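Local coordinates for SusD superfamily protein (Bacteroides fragilis NCTC 9343, PDB 3NQP) that probably binds carbohydrate at the outer membrane, as a SusD-family partner in glycan capture and uptake, at residues F54-S59 with I70-F75; S59-G64 with G290-R295; G64-D69 with Q315-N320; Y319-Y324 with L351-T356. All coordinates share one frame; numbering follows the deposited sequence.

Interaction 1: residues F54-S59 with I70-F75; sequences FITGAS and IILQNF
With chi1 at 61°, T56 turns OG1 between the backbone N and the carbonyl carbon, and its methyl CG2 lies anti to the carbonyl carbon; I71 has CG1 anti to the carbonyl carbon (chi1 -69°), which leaves CG2 anti to the backbone N. The two methyls meet as the side chains slide past each other in opposite directions, with T56 CG2 3.4 Å from I71 CG2, tighter than ordinary carbon contact. I71 touches three residues of the loop, F54, I55 and T56. Its CG2 also lies 3.9 Å from F54 CB, and its CD1 reaches to 4.0 Å from the carbonyl oxygen I55 O. From the F54 side chain the touching atom is CB, while the ring leads off in another direction and meets I71 CD1 obliquely. L72 adds the outer margin, its CG sitting 3.9 Å from T56 CG2 and its CD2 near T56 OG1. No hydrogen bond crosses between F54-S59 and I70-F75, so the contact rests on van der Waals packing, mostly between apolar groups. Just beyond I71 and L72 the helix ends in a Schellman motif at Q73, which has positive phi, and Q73 N donates to I70 O over 3.0 Å. The contact thus packs the loop that follows helix 39-48 against the C-terminal end of helix 68-71. Backbone hydrogen bonds between I55 and E318 and between G57 and V65 tie the loop to two further segments, while F54 packs on E48 and I70 on T45, both of helix 39-48.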
loop_
_atom_site.group_PDB
_atom_site.type_symbol
_atom_site.label_atom_id
_atom_site.label_comp_id
_atom_site.label_asym_id
_atom_site.label_seq_id
_atom_site.Cartn_x
_atom_site.Cartn_y
_atom_site.Cartn_z
ATOM N N PHE A 54 -2.333 4.887 -14.060
ATOM C CA PHE A 54 -3.755 5.165 -14.074
ATOM C C PHE A 54 -4.096 6.014 -15.311
ATOM O O PHE A 54 -3.262 6.736 -15.808
ATOM C CB PHE A 54 -4.143 5.889 -12.796
ATOM C CG PHE A 54 -4.344 4.967 -11.625
ATOM C CD1 PHE A 54 -5.535 4.327 -11.428
ATOM C CD2 PHE A 54 -3.323 4.686 -10.785
ATOM C CE1 PHE A 54 -5.719 3.457 -10.379
ATOM C CE2 PHE A 54 -3.491 3.817 -9.731
ATOM C CZ PHE A 54 -4.690 3.190 -9.537
ATOM N N ILE A 55 -5.289 5.846 -15.862
ATOM C CA ILE A 55 -5.713 6.727 -16.928
ATOM C C ILE A 55 -6.360 7.984 -16.304
ATOM O O ILE A 55 -6.737 7.985 -15.119
ATOM C CB ILE A 55 -6.665 6.026 -17.896
ATOM C CG1 ILE A 55 -7.986 5.685 -17.226
ATOM C CG2 ILE A 55 -6.044 4.745 -18.492
ATOM C CD1 ILE A 55 -9.126 6.452 -17.781
ATOM N N THR A 56 -6.515 9.022 -17.123
ATOM C CA THR A 56 -7.296 10.200 -16.745
ATOM C C THR A 56 -8.291 10.507 -17.858
ATOM O O THR A 56 -8.279 9.858 -18.900
ATOM C CB THR A 56 -6.391 11.449 -16.480
ATOM O OG1 THR A 56 -5.677 11.759 -17.665
ATOM C CG2 THR A 56 -5.410 11.155 -15.381
ATOM N N GLY A 57 -9.168 11.466 -17.599
ATOM C CA GLY A 57 -10.294 11.768 -18.485
ATOM C C GLY A 57 -11.425 10.803 -18.209
ATOM O O GLY A 57 -11.686 10.427 -17.069
ATOM N N ALA A 58 -12.042 10.314 -19.263
ATOM C CA ALA A 58 -13.183 9.420 -19.109
ATOM C C ALA A 58 -12.669 7.979 -19.013
ATOM O O ALA A 58 -11.803 7.525 -19.770
ATOM C CB ALA A 58 -14.154 9.583 -20.262
ATOM N N SER A 59 -13.230 7.245 -18.077
ATOM C CA SER A 59 -12.961 5.830 -17.996
ATOM C C SER A 59 -13.603 5.113 -19.163
ATOM O O SER A 59 -14.452 5.663 -19.851
ATOM C CB SER A 59 -13.444 5.250 -16.695
ATOM O OG SER A 59 -14.841 5.338 -16.584
ATOM N N ILE A 70 -3.749 14.317 -9.002
ATOM C CA ILE A 70 -2.725 13.444 -8.349
ATOM C C ILE A 70 -2.066 12.546 -9.406
ATOM O O ILE A 70 -0.833 12.444 -9.498
ATOM C CB ILE A 70 -3.298 12.563 -7.179
ATOM C CG1 ILE A 70 -3.836 13.430 -6.036
ATOM C CG2 ILE A 70 -2.203 11.601 -6.584
ATOM C CD1 ILE A 70 -4.500 12.669 -4.928
ATOM N N ILE A 71 -2.904 11.920 -10.220
ATOM C CA ILE A 71 -2.476 10.986 -11.230
ATOM C C ILE A 71 -1.540 11.662 -12.221
ATOM O O ILE A 71 -0.548 11.068 -12.599
ATOM C CB ILE A 71 -3.688 10.362 -11.951
ATOM C CG1 ILE A 71 -4.447 9.439 -10.991
ATOM C CG2 ILE A 71 -3.190 9.644 -13.216
ATOM C CD1 ILE A 71 -5.904 9.135 -11.333
ATOM N N LEU A 72 -1.841 12.919 -12.595
ATOM C CA LEU A 72 -1.062 13.701 -13.545
ATOM C C LEU A 72 0.158 14.365 -12.909
ATOM O O LEU A 72 0.905 15.061 -13.573
ATOM C CB LEU A 72 -1.949 14.763 -14.242
ATOM C CG LEU A 72 -3.036 14.191 -15.184
ATOM C CD1 LEU A 72 -4.111 15.223 -15.583
ATOM C CD2 LEU A 72 -2.382 13.537 -16.426
ATOM N N GLN A 73 0.374 14.160 -11.623
ATOM C CA GLN A 73 1.474 14.826 -10.949
ATOM C C GLN A 73 1.325 16.370 -10.915
ATOM O O GLN A 73 2.324 17.072 -10.794
ATOM C CB GLN A 73 2.846 14.451 -11.565
ATOM C CG GLN A 73 2.986 12.954 -12.011
ATOM C CD GLN A 73 3.034 11.973 -10.867
ATOM O OE1 GLN A 73 3.361 12.359 -9.754
ATOM N NE2 GLN A 73 2.726 10.685 -11.140
ATOM N N ASN A 74 0.083 16.868 -11.000
ATOM C CA ASN A 74 -0.210 18.287 -10.989
ATOM C C ASN A 74 -0.310 18.673 -9.527
ATOM O O ASN A 74 -1.361 18.450 -8.901
ATOM C CB ASN A 74 -1.574 18.634 -11.612
ATOM C CG ASN A 74 -1.648 18.408 -13.102
ATOM O OD1 ASN A 74 -0.625 18.261 -13.798
ATOM N ND2 ASN A 74 -2.893 18.404 -13.618
ATOM N N PHE A 75 0.787 19.209 -8.991
ATOM C CA PHE A 75 0.879 19.539 -7.586
ATOM C C PHE A 75 1.409 20.945 -7.404
ATOM O O PHE A 75 2.434 21.290 -7.983
ATOM C CB PHE A 75 1.827 18.587 -6.882
ATOM C CG PHE A 75 1.183 17.278 -6.467
ATOM C CD1 PHE A 75 0.390 17.214 -5.321
ATOM C CD2 PHE A 75 1.371 16.131 -7.193
ATOM C CE1 PHE A 75 -0.184 16.042 -4.920
ATOM C CE2 PHE A 75 0.759 14.937 -6.801
ATOM C CZ PHE A 75 -0.001 14.897 -5.667
#

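Interaction 2: residues S59-G64 with G290-R295; sequences SSDGMG and GSTKNR. With EDO (1,2-ethanediol), chain D.
S60 and D61 are the two central residues of a type I beta turn from S59 to G62, and this turn docks on the start of the 3-10 segment 292-294. The contact joins the loop between helices 39-48 and 68-71 to that between strand 265-269 and helix 321-325, more than 220 residues later. D61 OD1 accepts from T292 N at 2.8 Å, nearly along the C-O axis of OD1, and from T292 OG1 at 2.7 Å, which comes in on the anti side and 30° out of the carboxylate plane. Water 2 donates a third bond to D61 OD1 and accepts one from K293 N. CG of D61 is anti to the backbone N (chi1 -160°), and its side chain crosses that of T292 at about a right angle. The other oxygen, D61 OD2, packs 3.4 Å from G290 CA and is hydrogen-bonded by N286 N. The main chains join directly, S291 N donating to D61 O at 3.1 Å. Beside this pair R295, extended from CG to NE, brings NH1 to 2.9 Å from S291 OG in a hydrogen bond within its own segment; the guanidinium also makes a cation-pi contact with Y354. The same nitrogen makes a weak bond to S60 O, bent to 124° at the hydrogen, and water 1 donates to that carbonyl from 2.7 Å.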
loop_
_atom_site.group_PDB
_atom_site.type_symbol
_atom_site.label_atom_id
_atom_site.label_comp_id
_atom_site.label_asym_id
_atom_site.label_seq_id
_atom_site.Cartn_x
_atom_site.Cartn_y
_atom_site.Cartn_z
ATOM N N SER A 59 -13.230 7.245 -18.077
ATOM C CA SER A 59 -12.961 5.830 -17.996
ATOM C C SER A 59 -13.603 5.113 -19.163
ATOM O O SER A 59 -14.452 5.663 -19.851
ATOM C CB SER A 59 -13.444 5.250 -16.695
ATOM O OG SER A 59 -14.841 5.338 -16.584
ATOM N N SER A 60 -13.189 3.867 -19.369
ATOM C CA SER A 60 -13.862 2.985 -20.340
ATOM C C SER A 60 -15.376 2.974 -20.161
ATOM O O SER A 60 -16.128 2.824 -21.137
ATOM C CB SER A 60 -13.297 1.567 -20.220
ATOM O OG SER A 60 -11.943 1.564 -20.648
ATOM N N ASP A 61 -15.837 3.038 -18.916
ATOM C CA ASP A 61 -17.271 2.966 -18.619
ATOM C C ASP A 61 -18.018 4.285 -18.898
ATOM O O ASP A 61 -19.273 4.333 -18.857
ATOM C CB ASP A 61 -17.493 2.565 -17.172
ATOM C CG ASP A 61 -18.893 2.008 -16.939
ATOM O OD1 ASP A 61 -19.306 1.142 -17.727
ATOM O OD2 ASP A 61 -19.546 2.448 -15.985
ATOM N N GLY A 62 -17.260 5.346 -19.174
ATOM C CA GLY A 62 -17.843 6.599 -19.642
ATOM C C GLY A 62 -17.794 7.750 -18.663
ATOM O O GLY A 62 -18.270 8.816 -19.003
HETATM N N MSE A 63 -17.164 7.565 -17.489
HETATM C CA MSE A 63 -17.247 8.547 -16.415
HETATM C C MSE A 63 -15.880 9.195 -16.183
HETATM O O MSE A 63 -14.868 8.529 -16.228
HETATM C CB MSE A 63 -17.733 7.865 -15.147
HETATM C CG MSE A 63 -17.860 8.725 -13.962
HETATM SE SE MSE A 63 -18.997 10.332 -14.315
HETATM C CE MSE A 63 -18.337 11.395 -12.918
ATOM N N GLY A 64 -15.861 10.500 -15.938
ATOM C CA GLY A 64 -14.620 11.207 -15.588
ATOM C C GLY A 64 -14.044 10.628 -14.299
ATOM O O GLY A 64 -14.753 10.507 -13.293
ATOM N N GLY A 290 -23.584 3.090 -17.211
ATOM C CA GLY A 290 -22.302 2.993 -17.907
ATOM C C GLY A 290 -22.339 2.183 -19.177
ATOM O O GLY A 290 -23.297 1.494 -19.441
ATOM N N SER A 291 -21.256 2.222 -19.928
ATOM C CA SER A 291 -21.216 1.639 -21.258
ATOM C C SER A 291 -20.592 0.251 -21.250
ATOM O O SER A 291 -20.814 -0.509 -22.194
ATOM C CB SER A 291 -20.426 2.542 -22.234
ATOM O OG SER A 291 -19.142 2.841 -21.684
ATOM N N THR A 292 -19.810 -0.082 -20.212
ATOM C CA THR A 292 -19.144 -1.411 -20.168
ATOM C C THR A 292 -20.140 -2.567 -20.373
ATOM O O THR A 292 -19.858 -3.503 -21.105
ATOM C CB THR A 292 -18.330 -1.615 -18.838
ATOM O OG1 THR A 292 -17.383 -0.540 -18.688
ATOM C CG2 THR A 292 -17.587 -2.940 -18.813
ATOM N N LYS A 293 -21.315 -2.481 -19.759
ATOM C CA LYS A 293 -22.322 -3.565 -19.832
ATOM C C LYS A 293 -22.710 -3.951 -21.238
ATOM O O LYS A 293 -23.151 -5.087 -21.445
ATOM C CB LYS A 293 -23.594 -3.243 -19.062
ATOM C CG LYS A 293 -24.290 -1.929 -19.474
ATOM C CD LYS A 293 -25.689 -1.788 -18.865
ATOM C CE LYS A 293 -26.390 -0.460 -19.293
ATOM N NZ LYS A 293 -25.803 0.823 -18.685
ATOM N N ASN A 294 -22.568 -3.035 -22.186
ATOM C CA ASN A 294 -22.944 -3.302 -23.581
ATOM C C ASN A 294 -21.758 -3.721 -24.428
ATOM O O ASN A 294 -21.906 -3.923 -25.595
ATOM C CB ASN A 294 -23.634 -2.082 -24.202
ATOM C CG ASN A 294 -24.907 -1.709 -23.462
ATOM O OD1 ASN A 294 -25.708 -2.570 -23.114
ATOM N ND2 ASN A 294 -25.068 -0.438 -23.190
ATOM N N ARG A 295 -20.574 -3.856 -23.843
ATOM C CA ARG A 295 -19.434 -4.323 -24.602
ATOM C C ARG A 295 -19.364 -5.850 -24.360
ATOM O O ARG A 295 -20.386 -6.474 -23.980
ATOM C CB ARG A 295 -18.161 -3.583 -24.186
ATOM C CG ARG A 295 -18.234 -2.097 -24.460
ATOM C CD ARG A 295 -16.900 -1.349 -24.564
ATOM N NE ARG A 295 -17.230 0.030 -24.931
ATOM C CZ ARG A 295 -17.510 1.003 -24.060
ATOM N NH1 ARG A 295 -17.414 0.805 -22.747
ATOM N NH2 ARG A 295 -17.874 2.199 -24.495
HETATM C C1 EDO D . -9.999 4.630 -21.128
HETATM O O1 EDO D . -8.676 4.084 -21.069
HETATM C C2 EDO D . -10.710 4.313 -22.448
HETATM O O2 EDO D . -10.824 2.886 -22.670
HETATM O O HOH W 1 -16.350 4.339 -23.338
HETATM O O HOH W 2 -21.439 -0.523 -17.388
#

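Interaction 3: residues G64-D69 with Q315-N320; sequences GVSNGD and QTYEYN
S66 and T316 are joined by one straight backbone hydrogen bond just before the N-terminus of helix 68-71, where N67 holds the N-cap position. S66 N donates to T316 O over 3.0 Å with 166° at the hydrogen, in the carbonyl plane and on a lone pair. That oxygen is closely surrounded, since V65 CB packs 3.3 Å from it and water 3 lies between T316 O and S66 O. On the next residues the contact passes to side chains. N67 makes no capping bond with its side chain; instead, chi1 of -62° places CG anti to the carbonyl carbon, and OD1 receives Y317 OH at 2.7 Å. This oxygen lies at the edge of the Y317 ring and in its plane, while the amide and ring planes are 40° apart. Further out, the Y317 ring also meets W40 edge-to-face and the ring of F283, contacts consistent with holding its orientation, and both T316 and Y317 bond by backbone to T282. T316 OG1 turns to N314 OD1, and V65 pairs through its backbone with G57. Close to the tyrosine hydroxyl, S66 CB lies 3.5 Å from Y317 OH.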
loop_
_atom_site.group_PDB
_atom_site.type_symbol
_atom_site.label_atom_id
_atom_site.label_comp_id
_atom_site.label_asym_id
_atom_site.label_seq_id
_atom_site.Cartn_x
_atom_site.Cartn_y
_atom_site.Cartn_z
ATOM N N GLY A 64 -15.861 10.500 -15.938
ATOM C CA GLY A 64 -14.620 11.207 -15.588
ATOM C C GLY A 64 -14.044 10.628 -14.299
ATOM O O GLY A 64 -14.753 10.507 -13.293
ATOM N N VAL A 65 -12.748 10.314 -14.309
ATOM C CA VAL A 65 -12.148 9.630 -13.189
ATOM C C VAL A 65 -11.805 10.605 -12.092
ATOM O O VAL A 65 -11.704 11.795 -12.344
ATOM C CB VAL A 65 -10.853 8.849 -13.581
ATOM C CG1 VAL A 65 -11.188 7.695 -14.551
ATOM C CG2 VAL A 65 -9.802 9.793 -14.122
ATOM N N SER A 66 -11.654 10.091 -10.878
ATOM C CA SER A 66 -11.348 10.951 -9.710
ATOM C C SER A 66 -9.856 11.198 -9.545
ATOM O O SER A 66 -9.029 10.441 -10.086
ATOM C CB SER A 66 -11.909 10.320 -8.447
ATOM O OG SER A 66 -13.333 10.185 -8.551
ATOM N N ASN A 67 -9.506 12.222 -8.749
ATOM C CA ASN A 67 -8.133 12.506 -8.392
ATOM C C ASN A 67 -7.217 12.689 -9.607
ATOM O O ASN A 67 -6.017 12.351 -9.560
ATOM C CB ASN A 67 -7.596 11.403 -7.456
ATOM C CG ASN A 67 -8.366 11.322 -6.136
ATOM O OD1 ASN A 67 -8.886 10.267 -5.771
ATOM N ND2 ASN A 67 -8.506 12.476 -5.451
ATOM N N GLY A 68 -7.752 13.207 -10.704
ATOM C CA GLY A 68 -6.920 13.285 -11.944
ATOM C C GLY A 68 -5.650 14.110 -11.735
ATOM O O GLY A 68 -4.590 13.802 -12.290
ATOM N N ASP A 69 -5.727 15.170 -10.942
ATOM C CA ASP A 69 -4.518 15.962 -10.660
ATOM C C ASP A 69 -3.396 15.162 -9.962
ATOM O O ASP A 69 -2.201 15.360 -10.273
ATOM C CB ASP A 69 -4.832 17.198 -9.835
ATOM C CG ASP A 69 -5.578 18.272 -10.635
ATOM O OD1 ASP A 69 -5.235 18.553 -11.810
ATOM O OD2 ASP A 69 -6.506 18.847 -10.043
ATOM N N GLN A 315 -16.825 3.327 -12.492
ATOM C CA GLN A 315 -15.445 3.267 -12.957
ATOM C C GLN A 315 -14.847 4.662 -12.929
ATOM O O GLN A 315 -14.817 5.387 -13.927
ATOM C CB GLN A 315 -15.288 2.636 -14.351
ATOM C CG GLN A 315 -13.812 2.217 -14.572
ATOM C CD GLN A 315 -13.584 1.469 -15.842
ATOM O OE1 GLN A 315 -14.222 1.765 -16.843
ATOM N NE2 GLN A 315 -12.620 0.521 -15.836
ATOM N N THR A 316 -14.415 5.020 -11.734
ATOM C CA THR A 316 -13.772 6.289 -11.467
ATOM C C THR A 316 -12.289 6.148 -11.109
ATOM O O THR A 316 -11.631 7.128 -10.852
ATOM C CB THR A 316 -14.544 7.090 -10.338
ATOM O OG1 THR A 316 -14.787 6.266 -9.198
ATOM C CG2 THR A 316 -15.917 7.610 -10.881
ATOM N N TYR A 317 -11.773 4.929 -11.129
ATOM C CA TYR A 317 -10.349 4.634 -11.066
ATOM C C TYR A 317 -10.121 3.481 -12.040
ATOM O O TYR A 317 -10.859 2.467 -11.982
ATOM C CB TYR A 317 -9.895 4.163 -9.640
ATOM C CG TYR A 317 -10.078 5.233 -8.593
ATOM C CD1 TYR A 317 -11.298 5.383 -7.943
ATOM C CD2 TYR A 317 -9.076 6.138 -8.301
ATOM C CE1 TYR A 317 -11.519 6.389 -7.033
ATOM C CE2 TYR A 317 -9.283 7.139 -7.382
ATOM C CZ TYR A 317 -10.503 7.257 -6.733
ATOM O OH TYR A 317 -10.737 8.274 -5.846
ATOM N N GLU A 318 -9.161 3.632 -12.942
ATOM C CA GLU A 318 -8.887 2.610 -13.949
ATOM C C GLU A 318 -7.420 2.553 -14.344
ATOM O O GLU A 318 -6.838 3.545 -14.768
ATOM C CB GLU A 318 -9.664 2.850 -15.245
ATOM C CG GLU A 318 -9.587 1.636 -16.292
ATOM C CD GLU A 318 -10.427 1.912 -17.542
ATOM O OE1 GLU A 318 -11.078 2.973 -17.590
ATOM O OE2 GLU A 318 -10.484 1.032 -18.439
ATOM N N TYR A 319 -6.865 1.353 -14.320
ATOM C CA TYR A 319 -5.504 1.163 -14.790
ATOM C C TYR A 319 -5.423 1.230 -16.289
ATOM O O TYR A 319 -6.304 0.735 -17.007
ATOM C CB TYR A 319 -4.949 -0.163 -14.317
ATOM C CG TYR A 319 -4.729 -0.191 -12.830
ATOM C CD1 TYR A 319 -3.573 0.325 -12.282
ATOM C CD2 TYR A 319 -5.680 -0.719 -11.979
ATOM C CE1 TYR A 319 -3.371 0.336 -10.891
ATOM C CE2 TYR A 319 -5.466 -0.752 -10.564
ATOM C CZ TYR A 319 -4.306 -0.193 -10.058
ATOM O OH TYR A 319 -4.064 -0.172 -8.705
ATOM N N ASN A 320 -4.331 1.813 -16.775
ATOM C CA ASN A 320 -4.020 1.789 -18.207
ATOM C C ASN A 320 -4.032 0.317 -18.583
ATOM O O ASN A 320 -3.559 -0.526 -17.817
ATOM C CB ASN A 320 -2.627 2.359 -18.395
ATOM C CG ASN A 320 -2.233 2.506 -19.817
ATOM O OD1 ASN A 320 -2.031 1.511 -20.526
ATOM N ND2 ASN A 320 -2.091 3.763 -20.267
HETATM O O HOH W 3 -8.818 7.885 -11.028
#

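Interaction 4: residues Y319-Y324 with L351-T356; sequences YNKAVY and LSLYGT. With EDO (1,2-ethanediol), chain E.
K321 and T356 bring their CA atoms to 6.3 Å where strand 351-358 passes the first turn of helix 321-325, and no direct backbone-to-backbone hydrogen bond links the two. The lysine makes the polar crossing. Its chain is bent at chi3 (79°), which turns CE out of line with the extended part, and NZ donates to L353 O over 2.9 Å from 35° out of the carbonyl plane; a weak bond to Y354 O follows at 3.4 Å. Before that bend, the aliphatic part slides past L353, with K321 CB 3.8 Å from L353 CD2. An ethanediol, probably from the crystallisation liquor, accepts from K321 NZ through O2 and lays its C2 over one face of the Y354 ring. Alongside this polar crossing the packing is apolar: Y324, whose CG is anti to the backbone N (chi1 -179°), meets T356 CG2 with its CB at 3.7 Å, and L353 CD2 approaches ring atom Y324 CD2 to 4.0 Å. T356 OG1 works through water, since waters 4, 5 and 6 connect it to Y319 N, Y319 O and, for the last, both N320 O and Y324 N. The helix start is held by N320 OD1, which caps A322 N over 3.0 Å. Y354 and G355 form a classic beta bulge opposite S341 of strand 338-344, whose A340 touches both L353 and Y324. Y324 OH bonds E335 of helix 333-337, and Y319 OH bonds E48 at the end of helix 39-48.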
loop_
_atom_site.group_PDB
_atom_site.type_symbol
_atom_site.label_atom_id
_atom_site.label_comp_id
_atom_site.label_asym_id
_atom_site.label_seq_id
_atom_site.Cartn_x
_atom_site.Cartn_y
_atom_site.Cartn_z
ATOM N N TYR A 319 -6.865 1.353 -14.320
ATOM C CA TYR A 319 -5.504 1.163 -14.790
ATOM C C TYR A 319 -5.423 1.230 -16.289
ATOM O O TYR A 319 -6.304 0.735 -17.007
ATOM C CB TYR A 319 -4.949 -0.163 -14.317
ATOM C CG TYR A 319 -4.729 -0.191 -12.830
ATOM C CD1 TYR A 319 -3.573 0.325 -12.282
ATOM C CD2 TYR A 319 -5.680 -0.719 -11.979
ATOM C CE1 TYR A 319 -3.371 0.336 -10.891
ATOM C CE2 TYR A 319 -5.466 -0.752 -10.564
ATOM C CZ TYR A 319 -4.306 -0.193 -10.058
ATOM O OH TYR A 319 -4.064 -0.172 -8.705
ATOM N N ASN A 320 -4.331 1.813 -16.775
ATOM C CA ASN A 320 -4.020 1.789 -18.207
ATOM C C ASN A 320 -4.032 0.317 -18.583
ATOM O O ASN A 320 -3.559 -0.526 -17.817
ATOM C CB ASN A 320 -2.627 2.359 -18.395
ATOM C CG ASN A 320 -2.233 2.506 -19.817
ATOM O OD1 ASN A 320 -2.031 1.511 -20.526
ATOM N ND2 ASN A 320 -2.091 3.763 -20.267
ATOM N N LYS A 321 -4.552 0.001 -19.753
ATOM C CA LYS A 321 -4.734 -1.400 -20.133
ATOM C C LYS A 321 -3.416 -2.188 -20.321
ATOM O O LYS A 321 -3.408 -3.423 -20.300
ATOM C CB LYS A 321 -5.566 -1.460 -21.415
ATOM C CG LYS A 321 -4.866 -0.937 -22.664
ATOM C CD LYS A 321 -5.761 -1.107 -23.930
ATOM C CE LYS A 321 -6.844 0.033 -23.966
ATOM N NZ LYS A 321 -7.723 -0.039 -25.165
ATOM N N ALA A 322 -2.321 -1.474 -20.517
ATOM C CA ALA A 322 -0.979 -2.080 -20.493
ATOM C C ALA A 322 -0.648 -2.772 -19.177
ATOM O O ALA A 322 0.194 -3.679 -19.152
ATOM C CB ALA A 322 0.109 -1.033 -20.829
ATOM N N VAL A 323 -1.294 -2.387 -18.080
ATOM C CA VAL A 323 -1.043 -3.053 -16.804
ATOM C C VAL A 323 -1.547 -4.500 -16.924
ATOM O O VAL A 323 -0.820 -5.448 -16.637
ATOM C CB VAL A 323 -1.722 -2.307 -15.640
ATOM C CG1 VAL A 323 -1.665 -3.080 -14.356
ATOM C CG2 VAL A 323 -1.056 -0.892 -15.434
ATOM N N TYR A 324 -2.797 -4.656 -17.348
ATOM C CA TYR A 324 -3.358 -5.984 -17.714
ATOM C C TYR A 324 -2.531 -6.743 -18.769
ATOM O O TYR A 324 -2.195 -7.930 -18.595
ATOM C CB TYR A 324 -4.804 -5.809 -18.152
ATOM C CG TYR A 324 -5.570 -7.077 -18.544
ATOM C CD1 TYR A 324 -6.052 -7.938 -17.570
ATOM C CD2 TYR A 324 -5.805 -7.403 -19.879
ATOM C CE1 TYR A 324 -6.766 -9.094 -17.908
ATOM C CE2 TYR A 324 -6.542 -8.578 -20.238
ATOM C CZ TYR A 324 -7.022 -9.404 -19.241
ATOM O OH TYR A 324 -7.734 -10.547 -19.532
ATOM N N LEU A 351 -12.397 -9.096 -31.558
ATOM C CA LEU A 351 -12.480 -8.432 -30.275
ATOM C C LEU A 351 -11.200 -7.666 -30.051
ATOM O O LEU A 351 -10.098 -8.187 -30.299
ATOM C CB LEU A 351 -12.718 -9.456 -29.153
ATOM C CG LEU A 351 -14.007 -10.294 -29.213
ATOM C CD1 LEU A 351 -13.999 -11.353 -28.136
ATOM C CD2 LEU A 351 -15.243 -9.426 -29.051
ATOM N N SER A 352 -11.322 -6.428 -29.590
ATOM C CA SER A 352 -10.141 -5.656 -29.213
ATOM C C SER A 352 -10.279 -5.155 -27.758
ATOM O O SER A 352 -11.350 -4.719 -27.339
ATOM C CB SER A 352 -9.929 -4.496 -30.196
ATOM O OG SER A 352 -11.061 -3.643 -30.171
ATOM N N LEU A 353 -9.205 -5.249 -26.998
ATOM C CA LEU A 353 -9.247 -4.884 -25.587
ATOM C C LEU A 353 -9.632 -3.408 -25.441
ATOM O O LEU A 353 -8.985 -2.523 -26.033
ATOM C CB LEU A 353 -7.881 -5.126 -24.909
ATOM C CG LEU A 353 -7.799 -4.784 -23.396
ATOM C CD1 LEU A 353 -8.788 -5.734 -22.599
ATOM C CD2 LEU A 353 -6.339 -4.860 -22.860
ATOM N N TYR A 354 -10.643 -3.142 -24.621
ATOM C CA TYR A 354 -11.124 -1.770 -24.417
ATOM C C TYR A 354 -10.858 -1.236 -22.998
ATOM O O TYR A 354 -10.127 -0.271 -22.805
ATOM C CB TYR A 354 -12.617 -1.724 -24.758
ATOM C CG TYR A 354 -13.232 -0.344 -24.873
ATOM C CD1 TYR A 354 -13.649 0.354 -23.756
ATOM C CD2 TYR A 354 -13.359 0.282 -26.105
ATOM C CE1 TYR A 354 -14.209 1.624 -23.869
ATOM C CE2 TYR A 354 -13.915 1.518 -26.213
ATOM C CZ TYR A 354 -14.357 2.197 -25.110
ATOM O OH TYR A 354 -14.928 3.479 -25.248
ATOM N N GLY A 355 -11.445 -1.881 -21.993
ATOM C CA GLY A 355 -11.225 -1.492 -20.609
ATOM C C GLY A 355 -10.870 -2.687 -19.739
ATOM O O GLY A 355 -10.901 -3.832 -20.172
ATOM N N THR A 356 -10.465 -2.387 -18.520
ATOM C CA THR A 356 -10.173 -3.386 -17.547
ATOM C C THR A 356 -10.806 -2.915 -16.253
ATOM O O THR A 356 -10.942 -1.718 -16.040
ATOM C CB THR A 356 -8.637 -3.591 -17.389
ATOM O OG1 THR A 356 -8.053 -2.371 -16.927
ATOM C CG2 THR A 356 -7.989 -4.038 -18.722
HETATM C C1 EDO E . -9.765 1.895 -27.209
HETATM O O1 EDO E . -9.353 0.531 -27.265
HETATM C C2 EDO E . -10.494 2.249 -25.907
HETATM O O2 EDO E . -9.616 2.302 -24.769
HETATM O O HOH W 4 -8.496 -1.024 -14.208
HETATM O O HOH W 5 -8.035 -0.199 -18.798
HETATM O O HOH W 6 -5.018 -2.686 -16.816
#

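How the interactions relate
Interactions 1 and 3 have centres only about 6 Å apart and share helix 68-71, while interaction 2 lies about 12 Å from interaction 3 and interaction 4 about 14 Å from it. Residues 315-320 connect the group: S59 OG is 2.7 Å from Q315 O, S60 OG is 2.7 Å from E318 OE2, and Y319 and N320 run on into interaction 4. Interaction 1 reaches the same segment at F54 CZ, 3.4 Å from Y319 CE1. Interactions 2 and 4 meet through a cation-pi pair of R295 with Y354. The ethanediols lie at S60 and at K321 with Y354; their presence is compatible with a small-molecule pocket, but no sugar site is established here.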